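Local coordinates for uncharacterized protein (Bordetella bronchiseptica, PDB 4XG0), which probably acts as an ATP-dependent kinase of the DUF1537 family, which phosphorylates acid sugars in catabolic pathways, at residues A[160-165]-A[172-177]. Numbering follows the deposited sequence.
Sequences PVTETS and TPVTES
S177 reaches across to the one-turn 3-10 segment 161-163, and its short side chain is the one to follow. S177 CB is the first atom to touch, lying 3.8 Å from V161 CG1. One bond further out, OG meets the turn itself. In the model S177 OG accepts a hydrogen bond from T162 N at 2.9 Å, bent to 150°, though the place of this oxygen is less sure because it sits implausibly near the T162 hydroxyl, a pair best left uninterpreted. OG gets there because S177 chi1 is -57°, which sets it beside its own backbone N and trans to the carbonyl carbon. V161 CG1 and P160 CB also lie around S177 OG.

T162 fills the inside of the bend made by 174-177 with its methyl: T162 CG2 packs over backbone, 3.5 Å from E176 N and 3.7 Å from V174 O. Next to it, V161 and V174 meet methyl to methyl, V161 CG1 to V174 CG1 at 4.0 Å, both side chains being buried. The turn is closed from within as well. V161 O accepts from both N and OG1 of T164, and T164 OG1 arrives in the carbonyl plane on a lone pair of V161 O at 2.7 Å.

Both segments belong to the long connection between strand 159-160 and helix 179-183, in the sugar-binding N-terminal domain. V161 and S177 each make a backbone hydrogen bond to L154 in strand 153-156, whose V153 and Y155 also touch P160. V161 also touches T114 and L115, and V174 touches R116, residues of neighbouring loop structure, while E176 bonds H178 N through OE2 and lies against helix 179-183.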
# COMPACT_ATOMS: atom_id res chain seq x y z
N PRO A 160 -16.10 24.87 -2.03
CA PRO A 160 -14.70 25.20 -1.70
C PRO A 160 -14.55 25.50 -0.22
O PRO A 160 -15.48 26.06 0.35
CB PRO A 160 -14.48 26.51 -2.48
CG PRO A 160 -15.37 26.37 -3.66
CD PRO A 160 -16.61 25.70 -3.13
N VAL A 161 -13.40 25.18 0.38
CA VAL A 161 -13.26 25.25 1.82
C VAL A 161 -13.50 26.70 2.30
O VAL A 161 -14.10 26.89 3.35
CB VAL A 161 -11.91 24.71 2.28
CG1 VAL A 161 -10.77 25.53 1.67
CG2 VAL A 161 -11.82 24.67 3.78
N THR A 162 -13.09 27.70 1.51
CA THR A 162 -13.31 29.11 1.87
C THR A 162 -14.79 29.52 1.95
O THR A 162 -15.08 30.63 2.37
CB THR A 162 -12.57 30.11 0.89
OG1 THR A 162 -12.77 29.72 -0.47
CG2 THR A 162 -11.08 30.16 1.19
N GLU A 163 -15.72 28.65 1.55
CA GLU A 163 -17.15 28.90 1.76
C GLU A 163 -17.69 28.23 3.04
O GLU A 163 -18.89 28.27 3.30
CB GLU A 163 -17.98 28.43 0.57
CG GLU A 163 -17.78 29.25 -0.70
CD GLU A 163 -18.60 28.73 -1.86
OE1 GLU A 163 -19.57 27.98 -1.61
OE2 GLU A 163 -18.28 29.06 -3.02
N THR A 164 -16.81 27.63 3.83
CA THR A 164 -17.23 26.89 5.01
C THR A 164 -16.67 27.51 6.28
O THR A 164 -15.92 28.48 6.24
CB THR A 164 -16.74 25.43 4.96
OG1 THR A 164 -15.33 25.40 5.20
CG2 THR A 164 -17.05 24.81 3.62
N SER A 165 -17.04 26.92 7.41
CA SER A 165 -16.68 27.41 8.74
C SER A 165 -15.20 27.75 8.92
O SER A 165 -14.85 28.58 9.76
CB SER A 165 -17.07 26.35 9.77
OG SER A 165 -17.91 25.36 9.18
N THR A 172 -6.87 29.68 13.31
CA THR A 172 -6.18 29.76 12.01
C THR A 172 -7.13 29.67 10.82
O THR A 172 -7.24 28.62 10.17
CB THR A 172 -5.15 28.62 11.83
OG1 THR A 172 -5.82 27.36 11.92
CG2 THR A 172 -4.03 28.70 12.87
N PRO A 173 -7.84 30.77 10.53
CA PRO A 173 -8.72 30.85 9.37
C PRO A 173 -8.05 30.47 8.05
O PRO A 173 -6.84 30.61 7.89
CB PRO A 173 -9.11 32.33 9.34
CG PRO A 173 -9.12 32.71 10.78
CD PRO A 173 -7.98 31.95 11.40
N VAL A 174 -8.86 30.00 7.11
CA VAL A 174 -8.40 29.64 5.77
C VAL A 174 -8.90 30.68 4.76
O VAL A 174 -10.09 30.94 4.70
CB VAL A 174 -8.94 28.28 5.37
CG1 VAL A 174 -8.54 27.91 3.95
CG2 VAL A 174 -8.45 27.22 6.35
N THR A 175 -7.99 31.25 3.98
CA THR A 175 -8.33 32.37 3.11
C THR A 175 -8.02 32.15 1.63
O THR A 175 -8.11 33.09 0.83
CB THR A 175 -7.61 33.65 3.58
OG1 THR A 175 -6.20 33.41 3.62
CG2 THR A 175 -8.10 34.04 4.96
N GLU A 176 -7.67 30.93 1.25
CA GLU A 176 -7.47 30.63 -0.16
C GLU A 176 -7.63 29.12 -0.35
O GLU A 176 -6.88 28.34 0.26
CB GLU A 176 -6.09 31.08 -0.60
CG GLU A 176 -5.76 30.70 -2.02
CD GLU A 176 -6.79 31.21 -2.96
OE1 GLU A 176 -7.03 32.44 -2.95
OE2 GLU A 176 -7.37 30.39 -3.68
N SER A 177 -8.59 28.73 -1.18
CA SER A 177 -9.02 27.34 -1.36
C SER A 177 -8.28 26.70 -2.53
O SER A 177 -8.21 25.49 -2.63
CB SER A 177 -10.51 27.31 -1.73
OG SER A 177 -11.34 27.95 -0.76